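Local coordinates for protein TASOR (Homo sapiens, PDB 6TL1), which serves as a component of the HUSH complex, which maintains epigenetic silencing of H3K9me3-rich loci by promoting recruitment of SETDB1 and MORC2, at residues Y25-S30 with T169-Y174; C40-E45 with T84-G89. One frame throughout, in Å; residues are numbered along the deposited sequence.

How the contacts relate
The two contacts lie on opposite sides of the centre of this pseudo-PARP domain, with their own centres 29 Å apart and nearest atoms about 15 Å from each other, so neither touches the other. Contact 1, whose centre lies about 17 Å from the centre of the chain, is a surface meeting of two loops, 25-30 and 169-174. Contact 2, with its centre about 14 Å from that of the chain, is buried and sets the end of strand 34-42 against the end of helix 82-88. In sequence, both segments of contact 2 fall between those of contact 1, and strand 34-42 follows the loop that carries 25-30. Each contact uses one side chain to bind backbone: a carboxylate in contact 1, a carboxamide in contact 2.

Contact 1 of 2, residues Y25-S30 with T169-Y174; sequences YLEPTS and TSLLAY
Leu26 lays its CD2 methyl over the backbone between Ser170 and Leu171, 3.6 Å from Ser170 C, and meets the CD2 methyl of Leu171 at 4.0 Å. Segment 169-174 folds here into a type I beta turn, Ser170 to Ala173, and Ser170 OG accepts from Leu172 N to form an ST turn. CG of Leu26, anti to the backbone N (chi1 172°), is set 3.9 Å from Thr169 O, and CD2 beyond it reaches the turn. Beside it, the extended Glu27 chain crosses the Leu171 side chain obliquely. Its OE2 takes the Leu171 N-H in a nearly straight bond of 3.0 Å (175° at the hydrogen), received on the anti side and 30° out of the carboxylate plane. The CG methylene of Glu27 meanwhile packs on Leu171 CG at 4.0 Å, so one side chain supplies both the apolar contact and the polar bond. Asp114 binds segment 25-30: its carboxylate accepts from the backbone N of Leu26 and Glu27 and is hydrogen-bonded to Ser30 OG. A water donates to Thr169 O; it also lies by Leu26 O, but at 2.4 Å that second bond is doubtful. At the far end of Leu171, CD1 rests 3.9 Å from Ser30 OG.

Contact 2 of 2, residues C40-E45 with T84-G89; sequences CLVHNE and TICEKG
With CG anti to the backbone N (chi1 178°), Asn44 carries its carboxamide toward the end of helix 82-88, while in Val42 CG1 is anti to the backbone N and CG2 anti to the carbonyl carbon, which sets CG1 4.0 Å from Cys86 CB and CG2 3.8 Å from Cys86 SG. Of the two consecutive carbonyls that share the Asn44 amide nitrogen, Cys86 O receives the well-formed bond, ND2 to O 2.9 Å: 168° at the hydrogen, in the carbonyl plane on a lone pair, with the acceptor close to the amide plane. The second, from ND2 to Glu87 O, is shorter at 2.7 Å but bent to 128°, and so counts as weak. Both acceptors belong to the last turn of the helix, before Gly89 leaves helical geometry with a positive phi. Phe4 and Val204, on the strands flanking 34-42, touch both Val42 and Cys86 and extend their apolar contact. The other end of the carboxamide is fixed too, because Asn44 OD1 accepts from Leu47 N. One asparagine thus joins two helix ends on the antiparallel sheet of the pseudo-PARP domain, as side-chain N-cap of helix 45-60 and donor to the C-terminal carbonyls of helix 82-88.

Contact 1 of 2, residues Y25-S30 with T169-Y174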
loop_
_atom_site.group_PDB
_atom_site.type_symbol
_atom_site.label_atom_id
_atom_site.label_comp_id
_atom_site.label_asym_id
_atom_site.label_seq_id
_atom_site.Cartn_x
_atom_site.Cartn_y
_atom_site.Cartn_z
ATOM N N TYR A 25 11.215 1.713 -5.586
ATOM C CA TYR A 25 11.195 0.793 -6.709
ATOM C C TYR A 25 11.832 -0.535 -6.333
ATOM O O TYR A 25 12.768 -0.603 -5.528
ATOM C CB TYR A 25 11.949 1.376 -7.910
ATOM C CG TYR A 25 11.269 2.545 -8.593
ATOM C CD1 TYR A 25 9.887 2.634 -8.650
ATOM C CD2 TYR A 25 12.023 3.566 -9.186
ATOM C CE1 TYR A 25 9.266 3.700 -9.278
ATOM C CE2 TYR A 25 11.412 4.634 -9.816
ATOM C CZ TYR A 25 10.033 4.697 -9.849
ATOM O OH TYR A 25 9.418 5.751 -10.468
ATOM N N LEU A 26 11.315 -1.605 -6.932
ATOM C CA LEU A 26 12.045 -2.861 -6.853
ATOM C C LEU A 26 13.268 -2.805 -7.754
ATOM O O LEU A 26 14.341 -3.312 -7.402
ATOM C CB LEU A 26 11.148 -4.028 -7.250
ATOM C CG LEU A 26 11.921 -5.339 -7.370
ATOM C CD1 LEU A 26 12.401 -5.794 -5.996
ATOM C CD2 LEU A 26 11.076 -6.418 -8.045
ATOM N N GLU A 27 13.136 -2.171 -8.911
ATOM C CA GLU A 27 14.281 -1.901 -9.778
ATOM C C GLU A 27 14.455 -0.389 -9.845
ATOM O O GLU A 27 13.712 0.289 -10.580
ATOM C CB GLU A 27 14.048 -2.487 -11.166
ATOM C CG GLU A 27 13.921 -4.001 -11.173
ATOM C CD GLU A 27 13.778 -4.568 -12.577
ATOM O OE1 GLU A 27 14.036 -3.820 -13.550
ATOM O OE2 GLU A 27 13.400 -5.751 -12.705
ATOM N N PRO A 28 15.445 0.182 -9.153
ATOM C CA PRO A 28 15.567 1.655 -9.131
ATOM C C PRO A 28 15.689 2.300 -10.508
ATOM O O PRO A 28 15.367 3.487 -10.632
ATOM C CB PRO A 28 16.815 1.885 -8.270
ATOM C CG PRO A 28 16.812 0.705 -7.339
ATOM C CD PRO A 28 16.382 -0.453 -8.209
ATOM N N THR A 29 16.119 1.558 -11.542
ATOM C CA THR A 29 16.146 2.077 -12.908
ATOM C C THR A 29 14.761 2.264 -13.516
ATOM O O THR A 29 14.668 2.778 -14.639
ATOM C CB THR A 29 16.993 1.180 -13.819
ATOM O OG1 THR A 29 16.567 -0.185 -13.700
ATOM C CG2 THR A 29 18.459 1.312 -13.454
ATOM N N SER A 30 13.691 1.853 -12.822
ATOM C CA SER A 30 12.345 2.190 -13.258
ATOM C C SER A 30 12.139 3.701 -13.303
ATOM O O SER A 30 11.092 4.159 -13.773
ATOM C CB SER A 30 11.292 1.580 -12.314
ATOM O OG SER A 30 11.248 0.158 -12.400
ATOM N N THR A 169 13.920 -10.057 -6.809
ATOM C CA THR A 169 14.747 -8.947 -7.272
ATOM C C THR A 169 14.345 -8.418 -8.640
ATOM O O THR A 169 14.848 -7.362 -9.045
ATOM C CB THR A 169 16.240 -9.329 -7.312
ATOM O OG1 THR A 169 16.467 -10.362 -8.280
ATOM C CG2 THR A 169 16.716 -9.786 -5.944
ATOM N N SER A 170 13.488 -9.128 -9.371
ATOM C CA SER A 170 13.124 -8.774 -10.732
ATOM C C SER A 170 11.621 -8.573 -10.850
ATOM O O SER A 170 10.834 -9.367 -10.323
ATOM C CB SER A 170 13.596 -9.863 -11.714
ATOM O OG SER A 170 13.085 -9.644 -13.016
ATOM N N LEU A 171 11.230 -7.531 -11.592
ATOM C CA LEU A 171 9.826 -7.301 -11.915
ATOM C C LEU A 171 9.200 -8.459 -12.687
ATOM O O LEU A 171 7.968 -8.554 -12.737
ATOM C CB LEU A 171 9.691 -6.013 -12.734
ATOM C CG LEU A 171 10.058 -4.713 -12.010
ATOM C CD1 LEU A 171 10.062 -3.531 -12.978
ATOM C CD2 LEU A 171 9.081 -4.459 -10.857
ATOM N N LEU A 172 10.008 -9.336 -13.283
ATOM C CA LEU A 172 9.523 -10.448 -14.098
ATOM C C LEU A 172 9.606 -11.805 -13.402
ATOM O O LEU A 172 9.224 -12.812 -14.000
ATOM C CB LEU A 172 10.277 -10.506 -15.436
ATOM C CG LEU A 172 10.110 -9.228 -16.253
ATOM C CD1 LEU A 172 11.086 -9.141 -17.422
ATOM C CD2 LEU A 172 8.664 -9.076 -16.710
ATOM N N ALA A 173 10.082 -11.861 -12.163
ATOM C CA ALA A 173 10.081 -13.110 -11.417
ATOM C C ALA A 173 8.653 -13.623 -11.221
ATOM O O ALA A 173 7.692 -12.853 -11.158
ATOM C CB ALA A 173 10.765 -12.916 -10.064
ATOM N N TYR A 174 8.521 -14.941 -11.140
ATOM C CA TYR A 174 7.208 -15.566 -11.008
ATOM C C TYR A 174 6.454 -15.017 -9.800
ATOM O O TYR A 174 6.932 -15.105 -8.667
ATOM C CB TYR A 174 7.375 -17.071 -10.860
ATOM C CG TYR A 174 6.075 -17.833 -10.876
ATOM C CD1 TYR A 174 5.315 -17.908 -12.038
ATOM C CD2 TYR A 174 5.587 -18.445 -9.727
ATOM C CE1 TYR A 174 4.126 -18.610 -12.071
ATOM C CE2 TYR A 174 4.379 -19.144 -9.742
ATOM C CZ TYR A 174 3.656 -19.217 -10.918
ATOM O OH TYR A 174 2.467 -19.908 -10.957
HETATM O O HOH W 1 15.982 -4.997 -7.950
#

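Contact 2 of 2, residues C40-E45 with T84-G89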
loop_
_atom_site.group_PDB
_atom_site.type_symbol
_atom_site.label_atom_id
_atom_site.label_comp_id
_atom_site.label_asym_id
_atom_site.label_seq_id
_atom_site.Cartn_x
_atom_site.Cartn_y
_atom_site.Cartn_z
ATOM N N CYS A 40 -1.119 15.055 -6.138
ATOM C CA CYS A 40 -1.870 15.738 -5.092
ATOM C C CYS A 40 -1.544 15.141 -3.734
ATOM O O CYS A 40 -1.363 13.928 -3.612
ATOM C CB CYS A 40 -3.386 15.607 -5.299
ATOM S SG CYS A 40 -4.025 16.231 -6.842
ATOM N N LEU A 41 -1.491 15.988 -2.709
ATOM C CA LEU A 41 -1.517 15.466 -1.352
ATOM C C LEU A 41 -2.966 15.259 -0.935
ATOM O O LEU A 41 -3.876 15.947 -1.407
ATOM C CB LEU A 41 -0.803 16.399 -0.368
ATOM C CG LEU A 41 0.717 16.397 -0.501
ATOM C CD1 LEU A 41 1.358 17.581 0.189
ATOM C CD2 LEU A 41 1.274 15.084 0.042
ATOM N N VAL A 42 -3.189 14.265 -0.087
ATOM C CA VAL A 42 -4.528 13.950 0.381
ATOM C C VAL A 42 -4.659 14.460 1.812
ATOM O O VAL A 42 -3.776 14.232 2.650
ATOM C CB VAL A 42 -4.813 12.443 0.282
ATOM C CG1 VAL A 42 -6.210 12.138 0.794
ATOM C CG2 VAL A 42 -4.653 11.972 -1.166
ATOM N N HIS A 43 -5.750 15.163 2.092
ATOM C CA HIS A 43 -5.994 15.674 3.440
ATOM C C HIS A 43 -7.380 15.192 3.842
ATOM O O HIS A 43 -8.380 15.875 3.620
ATOM C CB HIS A 43 -5.846 17.206 3.508
ATOM C CG HIS A 43 -4.539 17.700 2.959
ATOM N ND1 HIS A 43 -3.366 17.602 3.667
ATOM C CD2 HIS A 43 -4.242 18.361 1.813
ATOM C CE1 HIS A 43 -2.378 18.124 2.951
ATOM N NE2 HIS A 43 -2.885 18.597 1.832
ATOM N N ASN A 44 -7.429 14.025 4.481
ATOM C CA ASN A 44 -8.699 13.464 4.924
ATOM C C ASN A 44 -8.595 13.416 6.444
ATOM O O ASN A 44 -7.979 12.502 7.005
ATOM C CB ASN A 44 -8.969 12.081 4.290
ATOM C CG ASN A 44 -10.286 11.447 4.788
ATOM O OD1 ASN A 44 -10.696 11.662 5.928
ATOM N ND2 ASN A 44 -10.993 10.753 3.900
ATOM N N GLU A 45 -9.167 14.437 7.089
ATOM C CA GLU A 45 -9.026 14.596 8.534
ATOM C C GLU A 45 -9.585 13.399 9.295
ATOM O O GLU A 45 -9.005 12.971 10.302
ATOM C CB GLU A 45 -9.697 15.896 8.984
ATOM C CG GLU A 45 -11.043 16.174 8.333
ATOM C CD GLU A 45 -12.217 15.861 9.248
ATOM O OE1 GLU A 45 -13.378 15.978 8.795
ATOM O OE2 GLU A 45 -11.981 15.500 10.422
ATOM N N THR A 84 -13.059 7.736 -4.274
ATOM C CA THR A 84 -13.695 6.943 -3.224
ATOM C C THR A 84 -12.696 6.440 -2.191
ATOM O O THR A 84 -12.976 6.482 -0.986
ATOM C CB THR A 84 -14.443 5.768 -3.843
ATOM O OG1 THR A 84 -15.375 6.264 -4.811
ATOM C CG2 THR A 84 -15.195 5.004 -2.771
ATOM N N ILE A 85 -11.525 5.969 -2.630
ATOM C CA ILE A 85 -10.531 5.487 -1.672
ATOM C C ILE A 85 -9.983 6.636 -0.830
ATOM O O ILE A 85 -9.779 6.488 0.379
ATOM C CB ILE A 85 -9.402 4.703 -2.375
ATOM C CG1 ILE A 85 -9.894 3.344 -2.874
ATOM C CG2 ILE A 85 -8.231 4.487 -1.437
ATOM C CD1 ILE A 85 -10.427 3.332 -4.277
ATOM N N CYS A 86 -9.716 7.796 -1.440
ATOM C CA CYS A 86 -9.164 8.882 -0.637
ATOM C C CYS A 86 -10.209 9.466 0.308
ATOM O O CYS A 86 -9.868 9.945 1.396
ATOM C CB CYS A 86 -8.574 9.958 -1.544
ATOM S SG CYS A 86 -7.126 9.357 -2.459
ATOM N N GLU A 87 -11.481 9.411 -0.063
ATOM C CA GLU A 87 -12.489 9.988 0.809
ATOM C C GLU A 87 -12.971 8.985 1.849
ATOM O O GLU A 87 -13.159 9.356 3.011
ATOM C CB GLU A 87 -13.660 10.518 -0.014
ATOM C CG GLU A 87 -14.935 10.683 0.785
ATOM C CD GLU A 87 -16.121 11.094 -0.066
ATOM O OE1 GLU A 87 -17.186 11.363 0.517
ATOM O OE2 GLU A 87 -15.988 11.091 -1.305
ATOM N N LYS A 88 -13.081 7.703 1.486
ATOM C CA LYS A 88 -13.645 6.695 2.378
ATOM C C LYS A 88 -12.590 5.791 2.998
ATOM O O LYS A 88 -12.884 5.120 3.992
ATOM C CB LYS A 88 -14.598 5.762 1.610
ATOM C CG LYS A 88 -15.737 6.380 0.827
ATOM C CD LYS A 88 -16.951 6.696 1.650
ATOM C CE LYS A 88 -17.024 8.168 1.952
ATOM N NZ LYS A 88 -18.358 8.550 2.477
ATOM N N GLY A 89 -11.370 5.788 2.469
ATOM C CA GLY A 89 -10.362 4.852 2.911
ATOM C C GLY A 89 -10.425 3.553 2.126
ATOM O O GLY A 89 -11.357 3.284 1.368
#